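Local atomic coordinates of SAM-dependent O-methyltransferase (Thermotoga maritima, PDB entry 1O54), a protein that probably methylates N1 of adenosine 58 in tRNA, using S-adenosyl-L-methionine as the methyl donor. Residues A[30-36]-A[48-53]; A[61-65]-A[76-80]; A[139-145]-A[165-171]; A[183-188]-A[207-212]. The contacts are given in a common frame with arbitrary orientation. Numbering follows the deposited sequence.

Contact 1. Residues A[30-36]-A[48-53]; sequences FEDESEF and THLGII
Two tight turns and the strands that follow them meet through side chains, with no backbone hydrogen bond between them: a type I turn Phe30 to Glu33, closed by Glu33 N to Phe30 O (2.8 Å), and a second, Thr48 to Gly51, closed by Gly51 N to Thr48 O (2.9 Å). Thr48 (chi1 p) sets CG2 over the face of the Phe36 ring, 4.0 Å from its centroid, a CH-pi contact, while its OG1 accepts from Leu50 N (3.1 Å) in an ST turn. His49, also p, swings its ring across so that NE2 donates to Asp32 OD2 at 3.1 Å. The other carboxylate oxygen, Asp32 OD1, takes Ser34 N (3.1 Å) in an Asx turn. Leu50 (m, t) packs CD1 against Phe30 CB at 3.4 Å. Gly51, at phi 121°, turns the chain into its strand, and Ile53 CD1 meets Phe30 CZ at 3.6 Å. Hairpin 45-48/51-54 thereby packs beside hairpin 25-30/35-39, with Ile53 also touching Leu28 of strand 25-30 and Thr69 in a loop.

Contact 2. Residues A[61-65]-A[76-80]; sequences KGPGE and YILIP
Build segment 61-65 as a loop whose type II turn, Gly62 to Glu65, is closed by Glu65 N to Gly62 O at 3.1 Å. Pro63 takes phi/psi of -61/137° and Gly64 92/-8°; a CB on Gly64 would collide with the preceding carbonyl O. The turn, which leads into strand 66-68, docks on strand 74-78 of the small four-stranded antiparallel sheet, where a second subunit also reaches; Pro63 CA lies 4.9 Å from Leu78 CA, and Glu65 CA 5.6 Å from Tyr76 CA. Ile77 is gripped by both its backbone polar atoms: Gly64 N donates to Ile77 O (2.7 Å, nearly straight at 176°) and Ile77 N to Glu65 O (2.9 Å). Its side chain, m and t, brings CD1 to 3.4 Å from Lys61 CB. The end of Lys61 (chi1 m) leads away, NZ bonding Ile66 O. Ile79, m at both chi angles, places CG1 3.8 Å from Pro63 CG. Tyr76 (m, chi2 96°) presents a ring edge to Gly64 O, 3.7 Å from CD2, and sends OH to Arg272 O of a second subunit. Glu65 (m, t) points its CB away from the strand, its OE2 bonded to His11. The loop therefore holds the strand by peptide groups and apolar packing, while the charged ends of Lys61 and Glu65 find partners beyond the contact.

Contact 3. Residues A[139-145]-A[165-171]; sequences KVFAYEK and RVTIKVR
Strands 139-143 and 166-169 run parallel, their axes 4.7 Å apart at closest and crossing at -20°. Val140 pairs with Val166, Phe141 with Thr167, Ala142 with Ile168 and Tyr143 with Lys169. The ladder zigzags: Val140 N to Arg165 O (2.9 Å), Thr167 N to Val140 O (2.8 Å), Ala142 N to Thr167 O (2.9 Å), Lys169 N to Ala142 O (2.8 Å), Glu144 N to Lys169 O (2.9 Å). On one face, small Ala142 makes a dip between two larger neighbours: its CB lies 3.8 Å from Val166 CG1 and 4.5 Å from Ile168 CG1. Helix 125-134 covers Val140 and Val166, helix 147-159 Ile168. The latter helix links the two strands in the beta-alpha-beta unit of a Rossmann-like, class I methyltransferase fold, and Glu144, just past the first strand, is predicted to bind S-adenosyl-L-methionine; its OE1 accepts from Val121 N and Gly122 N, and its OE2 forms a salt bridge with Arg146. On the other face Lys169 (m, t, p) lays CD over the Tyr143 ring, 4.2 Å from the centroid. Tyr143 OH, hydrogen-bonded to Glu179, also takes a weak bond from Lys169 NZ (3.2 Å), which forms salt bridges to Glu179 and Asp178. Lys139 folds (t, p, p) so that CD lies 3.3 Å from Arg165 O; NZ bonds Glu164 O, and a water joins Lys139 NZ (3.0 Å) and Thr167 OG1 (2.8 Å).

Contact 4. Residues A[183-188]-A[207-212]; sequences DALFLD and GRFATV
This is a buried parallel strand pair in the main sheet of the Rossmann-like methyltransferase fold, where strand 184-187 lies between 115-119 and 207-212. The axes approach to 4.7 Å at 12°, with Ala184 opposite Arg208, Leu185 opposite Phe209 and Phe186 opposite Ala210. The backbone bonds are Arg208 N to Asp183 O (3.2 Å), Leu185 N to Arg208 O (2.9 Å), Ala210 N to Leu185 O (3.0 Å) and Leu187 N to Ala210 O (3.0 Å). Thr211 (chi1 t) donates OG1 to Leu187 O at 2.7 Å. Under helix 196-202, Leu185 CD2 meets Phe209 CD2 at 4.1 Å and Leu187 CD2 meets Phe209 CZ at 4.0 Å. Towards helix 98-107, Phe186 (chi1 t) puts CD1 4.0 Å from Ala210 CB and CZ 3.9 Å from Val212 CG1. Asp188 CG lies 3.5 Å from Val212 CG2. The apolar core, held by backbone hydrogen bonds, gives way at its C-terminal end to a carboxylate, consistent with Asp188's predicted role in binding S-adenosyl-L-methionine.

From the N terminus, contact 1 closes first, bringing the turn after strand 25-30 against the turn of hairpin 45-48/51-54. Contact 2 then returns strand 74-78 to the loop behind helix 55-58; its centre is about 14 Å from that of contact 1, and both reach the same small antiparallel sheet. Contact 3 closes over helix 147-159 and contact 4 over helix 196-202, both in the large mixed sheet, where strand 115-119 lies between strands 139-143 and 182-187. All four follow in series, without nesting or crossing. Contacts 2 and 4, about 37 Å apart between centres within one chain, meet across subunits: Arg208 of one binds Ile79 O of another.

Contact 1. Residues A[30-36]-A[48-53]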
loop_
_atom_site.group_PDB
_atom_site.type_symbol
_atom_site.label_atom_id
_atom_site.label_comp_id
_atom_site.label_asym_id
_atom_site.label_seq_id
_atom_site.Cartn_x
_atom_site.Cartn_y
_atom_site.Cartn_z
ATOM N N PHE A 30 10.291 8.998 -27.335
ATOM C CA PHE A 30 11.095 7.995 -28.038
ATOM C C PHE A 30 10.912 6.551 -27.528
ATOM O O PHE A 30 10.400 6.343 -26.439
ATOM C CB PHE A 30 12.560 8.452 -28.014
ATOM C CG PHE A 30 12.798 9.642 -28.900
ATOM C CD1 PHE A 30 12.595 10.927 -28.421
ATOM C CD2 PHE A 30 13.151 9.473 -30.230
ATOM C CE1 PHE A 30 12.747 12.023 -29.257
ATOM C CE2 PHE A 30 13.296 10.560 -31.063
ATOM C CZ PHE A 30 13.094 11.839 -30.560
ATOM N N GLU A 31 11.342 5.575 -28.341
ATOM C CA GLU A 31 11.193 4.132 -28.033
ATOM C C GLU A 31 11.745 3.726 -26.660
ATOM O O GLU A 31 11.141 2.888 -25.975
ATOM C CB GLU A 31 11.846 3.253 -29.114
ATOM C CG GLU A 31 11.221 3.326 -30.514
ATOM C CD GLU A 31 11.970 2.491 -31.554
ATOM O OE1 GLU A 31 13.220 2.351 -31.451
ATOM O OE2 GLU A 31 11.320 1.974 -32.497
ATOM N N ASP A 32 12.867 4.317 -26.245
ATOM C CA ASP A 32 13.471 4.009 -24.931
ATOM C C ASP A 32 12.811 4.801 -23.801
ATOM O O ASP A 32 13.357 4.911 -22.686
ATOM C CB ASP A 32 14.996 4.252 -24.961
ATOM C CG ASP A 32 15.360 5.727 -24.986
ATOM O OD1 ASP A 32 14.476 6.564 -25.262
ATOM O OD2 ASP A 32 16.507 6.152 -24.743
ATOM N N GLU A 33 11.650 5.381 -24.107
ATOM C CA GLU A 33 10.843 6.111 -23.154
ATOM C C GLU A 33 11.412 7.467 -22.712
ATOM O O GLU A 33 10.823 8.118 -21.863
ATOM C CB GLU A 33 10.512 5.228 -21.941
ATOM C CG GLU A 33 10.021 3.823 -22.291
ATOM C CD GLU A 33 8.512 3.683 -22.251
ATOM O OE1 GLU A 33 7.798 4.454 -22.965
ATOM O OE2 GLU A 33 8.035 2.790 -21.499
ATOM N N SER A 34 12.509 7.943 -23.304
ATOM C CA SER A 34 12.936 9.314 -23.008
ATOM C C SER A 34 11.905 10.261 -23.619
ATOM O O SER A 34 11.297 9.935 -24.646
ATOM C CB SER A 34 14.334 9.591 -23.545
ATOM O OG SER A 34 14.479 9.048 -24.826
ATOM N N GLU A 35 11.659 11.381 -22.951
ATOM C CA GLU A 35 10.741 12.387 -23.463
ATOM C C GLU A 35 11.356 13.782 -23.330
ATOM O O GLU A 35 12.030 14.082 -22.340
ATOM C CB GLU A 35 9.402 12.344 -22.718
ATOM C CG GLU A 35 8.984 10.985 -22.160
ATOM C CD GLU A 35 7.919 10.272 -22.981
ATOM O OE1 GLU A 35 8.206 9.180 -23.511
ATOM O OE2 GLU A 35 6.784 10.778 -23.075
ATOM N N PHE A 36 11.150 14.625 -24.328
ATOM C CA PHE A 36 11.741 15.957 -24.329
ATOM C C PHE A 36 10.654 16.976 -24.535
ATOM O O PHE A 36 9.977 16.923 -25.564
ATOM C CB PHE A 36 12.765 16.070 -25.448
ATOM C CG PHE A 36 13.800 15.008 -25.413
ATOM C CD1 PHE A 36 14.894 15.122 -24.566
ATOM C CD2 PHE A 36 13.703 13.909 -26.228
ATOM C CE1 PHE A 36 15.861 14.136 -24.528
ATOM C CE2 PHE A 36 14.651 12.916 -26.191
ATOM C CZ PHE A 36 15.740 13.028 -25.337
ATOM N N THR A 48 20.524 15.293 -28.339
ATOM C CA THR A 48 20.170 14.290 -27.340
ATOM C C THR A 48 21.025 13.045 -27.482
ATOM O O THR A 48 21.699 12.854 -28.488
ATOM C CB THR A 48 18.697 13.860 -27.493
ATOM O OG1 THR A 48 18.555 13.003 -28.634
ATOM C CG2 THR A 48 17.792 15.050 -27.780
ATOM N N HIS A 49 20.918 12.172 -26.481
ATOM C CA HIS A 49 21.610 10.880 -26.474
ATOM C C HIS A 49 21.136 9.950 -27.602
ATOM O O HIS A 49 21.789 8.933 -27.888
ATOM C CB HIS A 49 21.443 10.193 -25.104
ATOM C CG HIS A 49 20.039 9.774 -24.805
ATOM N ND1 HIS A 49 19.118 10.620 -24.227
ATOM C CD2 HIS A 49 19.397 8.599 -25.012
ATOM C CE1 HIS A 49 17.967 9.985 -24.089
ATOM N NE2 HIS A 49 18.110 8.755 -24.554
ATOM N N LEU A 50 20.006 10.302 -28.233
ATOM C CA LEU A 50 19.491 9.582 -29.395
ATOM C C LEU A 50 19.813 10.280 -30.725
ATOM O O LEU A 50 19.481 9.776 -31.805
ATOM C CB LEU A 50 17.969 9.397 -29.263
ATOM C CG LEU A 50 17.503 8.598 -28.047
ATOM C CD1 LEU A 50 15.975 8.413 -28.055
ATOM C CD2 LEU A 50 18.202 7.248 -27.986
ATOM N N GLY A 51 20.470 11.432 -30.645
ATOM C CA GLY A 51 20.896 12.145 -31.831
ATOM C C GLY A 51 20.283 13.521 -31.870
ATOM O O GLY A 51 19.678 13.973 -30.891
ATOM N N ILE A 52 20.434 14.178 -33.014
ATOM C CA ILE A 52 19.971 15.537 -33.197
ATOM C C ILE A 52 18.559 15.528 -33.757
ATOM O O ILE A 52 18.273 14.805 -34.708
ATOM C CB ILE A 52 20.898 16.300 -34.181
ATOM C CG1 ILE A 52 22.318 16.352 -33.610
ATOM C CG2 ILE A 52 20.344 17.714 -34.436
ATOM C CD1 ILE A 52 23.342 16.867 -34.557
ATOM N N ILE A 53 17.699 16.352 -33.169
ATOM C CA ILE A 53 16.340 16.554 -33.673
ATOM C C ILE A 53 16.271 17.962 -34.271
ATOM O O ILE A 53 16.523 18.947 -33.600
ATOM C CB ILE A 53 15.303 16.378 -32.556
ATOM C CG1 ILE A 53 15.499 15.026 -31.861
ATOM C CG2 ILE A 53 13.907 16.480 -33.136
ATOM C CD1 ILE A 53 14.946 14.958 -30.463
#

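Contact 2. Residues A[61-65]-A[76-80]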
loop_
_atom_site.group_PDB
_atom_site.type_symbol
_atom_site.label_atom_id
_atom_site.label_comp_id
_atom_site.label_asym_id
_atom_site.label_seq_id
_atom_site.Cartn_x
_atom_site.Cartn_y
_atom_site.Cartn_z
ATOM N N LYS A 61 5.013 18.509 -39.684
ATOM C CA LYS A 61 4.395 17.297 -39.173
ATOM C C LYS A 61 3.220 17.732 -38.313
ATOM O O LYS A 61 2.715 18.853 -38.463
ATOM C CB LYS A 61 5.426 16.484 -38.380
ATOM C CG LYS A 61 6.707 16.134 -39.146
ATOM C CD LYS A 61 6.701 14.732 -39.697
ATOM C CE LYS A 61 8.107 14.256 -40.089
ATOM N NZ LYS A 61 8.147 12.763 -40.135
ATOM N N GLY A 62 2.772 16.890 -37.395
ATOM C CA GLY A 62 1.570 17.151 -36.610
ATOM C C GLY A 62 1.582 16.201 -35.419
ATOM O O GLY A 62 2.415 15.286 -35.404
ATOM N N PRO A 63 0.721 16.389 -34.417
ATOM C CA PRO A 63 0.702 15.476 -33.297
ATOM C C PRO A 63 0.372 14.060 -33.749
ATOM O O PRO A 63 -0.522 13.857 -34.599
ATOM C CB PRO A 63 -0.382 16.049 -32.378
ATOM C CG PRO A 63 -0.541 17.419 -32.819
ATOM C CD PRO A 63 -0.276 17.467 -34.235
ATOM N N GLY A 64 1.107 13.107 -33.188
ATOM C CA GLY A 64 0.930 11.708 -33.477
ATOM C C GLY A 64 1.826 11.243 -34.601
ATOM O O GLY A 64 1.905 10.063 -34.846
ATOM N N GLU A 65 2.503 12.164 -35.268
ATOM C CA GLU A 65 3.416 11.796 -36.351
ATOM C C GLU A 65 4.834 11.503 -35.848
ATOM O O GLU A 65 5.261 11.990 -34.802
ATOM C CB GLU A 65 3.462 12.895 -37.417
ATOM C CG GLU A 65 2.144 13.133 -38.120
ATOM C CD GLU A 65 2.246 14.163 -39.251
ATOM O OE1 GLU A 65 3.285 14.245 -39.948
ATOM O OE2 GLU A 65 1.284 14.893 -39.446
ATOM N N TYR A 76 8.001 10.272 -31.520
ATOM C CA TYR A 76 6.684 10.781 -31.880
ATOM C C TYR A 76 6.465 12.181 -31.321
ATOM O O TYR A 76 6.858 12.482 -30.197
ATOM C CB TYR A 76 5.630 9.834 -31.320
ATOM C CG TYR A 76 5.591 8.538 -32.058
ATOM C CD1 TYR A 76 6.291 7.431 -31.594
ATOM C CD2 TYR A 76 4.841 8.408 -33.220
ATOM C CE1 TYR A 76 6.230 6.223 -32.277
ATOM C CE2 TYR A 76 4.787 7.217 -33.914
ATOM C CZ TYR A 76 5.489 6.125 -33.435
ATOM O OH TYR A 76 5.417 4.937 -34.127
ATOM N N ILE A 77 5.765 13.022 -32.087
ATOM C CA ILE A 77 5.433 14.394 -31.669
ATOM C C ILE A 77 4.102 14.358 -30.964
ATOM O O ILE A 77 3.110 13.816 -31.499
ATOM C CB ILE A 77 5.311 15.307 -32.928
ATOM C CG1 ILE A 77 6.625 15.353 -33.713
ATOM C CG2 ILE A 77 4.869 16.715 -32.534
ATOM C CD1 ILE A 77 6.430 15.699 -35.207
ATOM N N LEU A 78 4.073 14.924 -29.753
ATOM C CA LEU A 78 2.890 14.943 -28.909
ATOM C C LEU A 78 2.669 16.353 -28.374
ATOM O O LEU A 78 3.600 17.165 -28.329
ATOM C CB LEU A 78 3.016 13.952 -27.731
ATOM C CG LEU A 78 3.299 12.485 -28.115
ATOM C CD1 LEU A 78 3.534 11.651 -26.898
ATOM C CD2 LEU A 78 2.171 11.859 -28.962
ATOM N N ILE A 79 1.430 16.611 -27.977
ATOM C CA ILE A 79 1.075 17.839 -27.317
ATOM C C ILE A 79 1.173 17.483 -25.831
ATOM O O ILE A 79 0.518 16.563 -25.372
ATOM C CB ILE A 79 -0.361 18.282 -27.643
ATOM C CG1 ILE A 79 -0.540 18.559 -29.149
ATOM C CG2 ILE A 79 -0.700 19.538 -26.841
ATOM C CD1 ILE A 79 0.408 19.540 -29.725
ATOM N N PRO A 80 1.987 18.185 -25.074
ATOM C CA PRO A 80 2.099 17.887 -23.641
ATOM C C PRO A 80 0.796 18.111 -22.897
ATOM O O PRO A 80 0.034 19.051 -23.194
ATOM C CB PRO A 80 3.154 18.883 -23.128
ATOM C CG PRO A 80 3.526 19.720 -24.239
ATOM C CD PRO A 80 2.787 19.329 -25.473
#

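Contact 3. Residues A[139-145]-A[165-171]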
loop_
_atom_site.group_PDB
_atom_site.type_symbol
_atom_site.label_atom_id
_atom_site.label_comp_id
_atom_site.label_asym_id
_atom_site.label_seq_id
_atom_site.Cartn_x
_atom_site.Cartn_y
_atom_site.Cartn_z
ATOM N N LYS A 139 -13.113 31.681 -10.632
ATOM C CA LYS A 139 -11.875 32.393 -10.385
ATOM C C LYS A 139 -11.103 31.761 -9.243
ATOM O O LYS A 139 -11.714 31.365 -8.224
ATOM C CB LYS A 139 -12.157 33.835 -10.016
ATOM C CG LYS A 139 -10.935 34.753 -10.046
ATOM C CD LYS A 139 -10.344 34.901 -11.461
ATOM C CE LYS A 139 -11.174 35.819 -12.346
ATOM N NZ LYS A 139 -10.505 36.218 -13.628
ATOM N N VAL A 140 -9.782 31.699 -9.413
ATOM C CA VAL A 140 -8.852 31.326 -8.350
ATOM C C VAL A 140 -8.131 32.579 -7.877
ATOM O O VAL A 140 -7.504 33.284 -8.666
ATOM C CB VAL A 140 -7.843 30.259 -8.814
ATOM C CG1 VAL A 140 -6.936 29.826 -7.663
ATOM C CG2 VAL A 140 -8.605 29.058 -9.385
ATOM N N PHE A 141 -8.252 32.849 -6.577
ATOM C CA PHE A 141 -7.518 33.963 -5.933
ATOM C C PHE A 141 -6.301 33.319 -5.294
ATOM O O PHE A 141 -6.395 32.600 -4.283
ATOM C CB PHE A 141 -8.417 34.663 -4.920
ATOM C CG PHE A 141 -9.699 35.145 -5.519
ATOM C CD1 PHE A 141 -9.744 36.328 -6.216
ATOM C CD2 PHE A 141 -10.858 34.377 -5.420
ATOM C CE1 PHE A 141 -10.920 36.777 -6.783
ATOM C CE2 PHE A 141 -12.027 34.803 -6.007
ATOM C CZ PHE A 141 -12.069 35.978 -6.698
ATOM N N ALA A 142 -5.170 33.550 -5.932
ATOM C CA ALA A 142 -3.924 32.876 -5.583
ATOM C C ALA A 142 -2.977 33.809 -4.856
ATOM O O ALA A 142 -2.382 34.715 -5.469
ATOM C CB ALA A 142 -3.284 32.314 -6.862
ATOM N N TYR A 143 -2.840 33.591 -3.551
ATOM C CA TYR A 143 -2.033 34.457 -2.724
ATOM C C TYR A 143 -0.615 33.904 -2.636
ATOM O O TYR A 143 -0.406 32.769 -2.198
ATOM C CB TYR A 143 -2.639 34.563 -1.347
ATOM C CG TYR A 143 -3.893 35.392 -1.275
ATOM C CD1 TYR A 143 -5.094 34.935 -1.774
ATOM C CD2 TYR A 143 -3.890 36.621 -0.614
ATOM C CE1 TYR A 143 -6.259 35.711 -1.666
ATOM C CE2 TYR A 143 -5.030 37.398 -0.512
ATOM C CZ TYR A 143 -6.203 36.943 -1.040
ATOM O OH TYR A 143 -7.336 37.722 -0.926
ATOM N N GLU A 144 0.339 34.709 -3.047
ATOM C CA GLU A 144 1.739 34.328 -3.030
ATOM C C GLU A 144 2.579 35.532 -2.765
ATOM O O GLU A 144 2.838 36.302 -3.677
ATOM C CB GLU A 144 2.137 33.731 -4.355
ATOM C CG GLU A 144 3.594 33.328 -4.462
ATOM C CD GLU A 144 3.990 32.354 -3.397
ATOM O OE1 GLU A 144 3.692 31.133 -3.544
ATOM O OE2 GLU A 144 4.574 32.813 -2.389
ATOM N N LYS A 145 2.993 35.666 -1.523
ATOM C CA LYS A 145 3.817 36.799 -1.084
ATOM C C LYS A 145 5.252 36.756 -1.634
ATOM O O LYS A 145 5.949 37.770 -1.622
ATOM C CB LYS A 145 3.861 36.847 0.454
ATOM C CG LYS A 145 4.514 35.624 1.105
ATOM C CD LYS A 145 4.514 35.728 2.625
ATOM C CE LYS A 145 4.921 34.411 3.249
ATOM N NZ LYS A 145 5.050 34.503 4.742
ATOM N N ARG A 165 -7.995 32.840 -15.588
ATOM C CA ARG A 165 -8.826 32.306 -14.509
ATOM C C ARG A 165 -8.219 32.475 -13.121
ATOM O O ARG A 165 -8.843 32.092 -12.127
ATOM C CB ARG A 165 -9.080 30.817 -14.743
ATOM C CG ARG A 165 -9.733 30.480 -16.063
ATOM C CD ARG A 165 -9.944 29.021 -16.220
ATOM N NE ARG A 165 -10.610 28.715 -17.485
ATOM C CZ ARG A 165 -11.178 27.549 -17.754
ATOM N NH1 ARG A 165 -11.147 26.564 -16.861
ATOM N NH2 ARG A 165 -11.784 27.389 -18.921
ATOM N N VAL A 166 -7.057 33.119 -13.034
ATOM C CA VAL A 166 -6.315 33.206 -11.794
ATOM C C VAL A 166 -5.899 34.640 -11.546
ATOM O O VAL A 166 -5.295 35.282 -12.406
ATOM C CB VAL A 166 -5.051 32.313 -11.801
ATOM C CG1 VAL A 166 -4.335 32.349 -10.474
ATOM C CG2 VAL A 166 -5.443 30.867 -12.158
ATOM N N THR A 167 -6.267 35.147 -10.376
ATOM C CA THR A 167 -5.817 36.445 -9.891
ATOM C C THR A 167 -4.698 36.193 -8.891
ATOM O O THR A 167 -4.939 35.816 -7.743
ATOM C CB THR A 167 -6.988 37.203 -9.242
ATOM O OG1 THR A 167 -8.029 37.407 -10.207
ATOM C CG2 THR A 167 -6.584 38.597 -8.770
ATOM N N ILE A 168 -3.467 36.403 -9.324
ATOM C CA ILE A 168 -2.302 36.244 -8.448
ATOM C C ILE A 168 -2.091 37.499 -7.638
ATOM O O ILE A 168 -1.919 38.588 -8.229
ATOM C CB ILE A 168 -1.026 35.928 -9.269
ATOM C CG1 ILE A 168 -1.209 34.630 -10.053
ATOM C CG2 ILE A 168 0.174 35.786 -8.350
ATOM C CD1 ILE A 168 -0.215 34.439 -11.178
ATOM N N LYS A 169 -2.122 37.352 -6.300
ATOM C CA LYS A 169 -2.055 38.458 -5.371
ATOM C C LYS A 169 -0.790 38.348 -4.542
ATOM O O LYS A 169 -0.605 37.359 -3.807
ATOM C CB LYS A 169 -3.321 38.473 -4.492
ATOM C CG LYS A 169 -4.582 38.606 -5.339
ATOM C CD LYS A 169 -5.894 38.538 -4.527
ATOM C CE LYS A 169 -6.033 39.656 -3.559
ATOM N NZ LYS A 169 -7.486 39.951 -3.281
ATOM N N VAL A 170 0.117 39.329 -4.679
ATOM C CA VAL A 170 1.354 39.251 -3.961
ATOM C C VAL A 170 1.089 39.891 -2.629
ATOM O O VAL A 170 1.322 41.071 -2.431
ATOM C CB VAL A 170 2.529 39.923 -4.686
ATOM C CG1 VAL A 170 3.800 39.741 -3.882
ATOM C CG2 VAL A 170 2.675 39.346 -6.087
ATOM N N ARG A 171 0.545 39.080 -1.734
ATOM C CA ARG A 171 -0.049 39.554 -0.501
ATOM C C ARG A 171 0.235 38.572 0.609
ATOM O O ARG A 171 0.118 37.363 0.413
ATOM C CB ARG A 171 -1.558 39.674 -0.674
ATOM C CG ARG A 171 -2.026 40.807 -1.574
ATOM C CD ARG A 171 -2.061 42.156 -0.892
ATOM N NE ARG A 171 -2.924 42.077 0.276
ATOM C CZ ARG A 171 -4.259 42.112 0.238
ATOM N NH1 ARG A 171 -4.885 42.365 -0.893
ATOM N NH2 ARG A 171 -4.967 41.974 1.363
HETATM O O HOH W 1 -7.967 37.675 -12.998
HETATM O O HOH W 2 1.151 34.925 0.958
#

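Contact 4. Residues A[183-188]-A[207-212]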
loop_
_atom_site.group_PDB
_atom_site.type_symbol
_atom_site.label_atom_id
_atom_site.label_comp_id
_atom_site.label_asym_id
_atom_site.label_seq_id
_atom_site.Cartn_x
_atom_site.Cartn_y
_atom_site.Cartn_z
ATOM N N ASP A 183 -16.020 29.348 -2.253
ATOM C CA ASP A 183 -16.577 28.000 -2.307
ATOM C C ASP A 183 -15.662 26.960 -1.666
ATOM O O ASP A 183 -16.132 26.005 -1.038
ATOM C CB ASP A 183 -16.858 27.648 -3.736
ATOM C CG ASP A 183 -17.916 28.539 -4.325
ATOM O OD1 ASP A 183 -19.101 28.279 -4.033
ATOM O OD2 ASP A 183 -17.648 29.531 -5.030
ATOM N N ALA A 184 -14.357 27.143 -1.860
ATOM C CA ALA A 184 -13.356 26.206 -1.341
ATOM C C ALA A 184 -12.020 26.925 -1.212
ATOM O O ALA A 184 -11.808 27.979 -1.831
ATOM C CB ALA A 184 -13.209 25.017 -2.230
ATOM N N LEU A 185 -11.124 26.329 -0.439
ATOM C CA LEU A 185 -9.851 26.921 -0.140
ATOM C C LEU A 185 -8.830 25.821 -0.003
ATOM O O LEU A 185 -9.042 24.842 0.706
ATOM C CB LEU A 185 -9.943 27.750 1.142
ATOM C CG LEU A 185 -8.725 28.610 1.507
ATOM C CD1 LEU A 185 -9.155 29.809 2.293
ATOM C CD2 LEU A 185 -7.682 27.780 2.244
ATOM N N PHE A 186 -7.710 25.996 -0.682
ATOM C CA PHE A 186 -6.566 25.074 -0.555
ATOM C C PHE A 186 -5.387 25.830 0.047
ATOM O O PHE A 186 -4.986 26.912 -0.436
ATOM C CB PHE A 186 -6.132 24.528 -1.906
ATOM C CG PHE A 186 -4.990 23.576 -1.800
ATOM C CD1 PHE A 186 -5.183 22.317 -1.200
ATOM C CD2 PHE A 186 -3.725 23.919 -2.231
ATOM C CE1 PHE A 186 -4.111 21.422 -1.067
ATOM C CE2 PHE A 186 -2.657 23.028 -2.115
ATOM C CZ PHE A 186 -2.850 21.788 -1.510
ATOM N N LEU A 187 -4.796 25.216 1.070
ATOM C CA LEU A 187 -3.754 25.831 1.853
ATOM C C LEU A 187 -2.510 24.947 1.768
ATOM O O LEU A 187 -2.578 23.751 2.066
ATOM C CB LEU A 187 -4.184 25.926 3.296
ATOM C CG LEU A 187 -3.178 26.539 4.282
ATOM C CD1 LEU A 187 -2.887 27.988 3.995
ATOM C CD2 LEU A 187 -3.743 26.366 5.698
ATOM N N ASP A 188 -1.377 25.543 1.369
ATOM C CA ASP A 188 -0.146 24.806 1.308
ATOM C C ASP A 188 0.956 25.778 1.731
ATOM O O ASP A 188 1.430 26.595 0.927
ATOM C CB ASP A 188 0.100 24.301 -0.083
ATOM C CG ASP A 188 1.314 23.390 -0.190
ATOM O OD1 ASP A 188 2.047 23.202 0.785
ATOM O OD2 ASP A 188 1.604 22.846 -1.275
ATOM N N GLY A 207 -18.663 25.582 2.939
ATOM C CA GLY A 207 -17.474 25.625 2.067
ATOM C C GLY A 207 -16.447 24.565 2.483
ATOM O O GLY A 207 -16.413 24.093 3.632
ATOM N N ARG A 208 -15.579 24.225 1.551
ATOM C CA ARG A 208 -14.667 23.117 1.745
ATOM C C ARG A 208 -13.216 23.580 1.799
ATOM O O ARG A 208 -12.749 24.413 1.009
ATOM C CB ARG A 208 -14.837 22.117 0.630
ATOM C CG ARG A 208 -16.244 21.535 0.571
ATOM C CD ARG A 208 -16.501 20.601 -0.610
ATOM N NE ARG A 208 -17.775 19.877 -0.380
ATOM C CZ ARG A 208 -18.958 20.349 -0.727
ATOM N NH1 ARG A 208 -19.067 21.538 -1.297
ATOM N NH2 ARG A 208 -20.051 19.648 -0.483
ATOM N N PHE A 209 -12.506 23.009 2.752
ATOM C CA PHE A 209 -11.124 23.320 3.058
ATOM C C PHE A 209 -10.250 22.085 2.805
ATOM O O PHE A 209 -10.636 20.973 3.175
ATOM C CB PHE A 209 -11.048 23.691 4.564
ATOM C CG PHE A 209 -9.641 23.797 5.104
ATOM C CD1 PHE A 209 -8.995 22.702 5.678
ATOM C CD2 PHE A 209 -8.913 24.959 4.938
ATOM C CE1 PHE A 209 -7.681 22.798 6.143
ATOM C CE2 PHE A 209 -7.606 25.076 5.427
ATOM C CZ PHE A 209 -6.992 23.978 6.019
ATOM N N ALA A 210 -9.067 22.275 2.216
ATOM C CA ALA A 210 -8.046 21.208 2.155
ATOM C C ALA A 210 -6.680 21.782 2.411
ATOM O O ALA A 210 -6.418 22.937 2.062
ATOM C CB ALA A 210 -8.086 20.455 0.818
ATOM N N THR A 211 -5.799 20.983 3.007
ATOM C CA THR A 211 -4.390 21.344 3.139
ATOM C C THR A 211 -3.549 20.051 2.990
ATOM O O THR A 211 -4.082 18.919 3.023
ATOM C CB THR A 211 -4.142 22.092 4.458
ATOM O OG1 THR A 211 -2.791 22.649 4.488
ATOM C CG2 THR A 211 -4.212 21.201 5.675
ATOM N N VAL A 212 -2.258 20.223 2.762
ATOM C CA VAL A 212 -1.340 19.094 2.666
ATOM C C VAL A 212 -0.238 19.287 3.693
ATOM O O VAL A 212 0.186 20.433 3.952
ATOM C CB VAL A 212 -0.739 18.976 1.279
ATOM C CG1 VAL A 212 -1.801 18.503 0.277
ATOM C CG2 VAL A 212 -0.091 20.325 0.815
HETATM O O HOH W 3 -17.706 24.182 -2.186
HETATM O O HOH W 4 3.319 21.545 2.879
#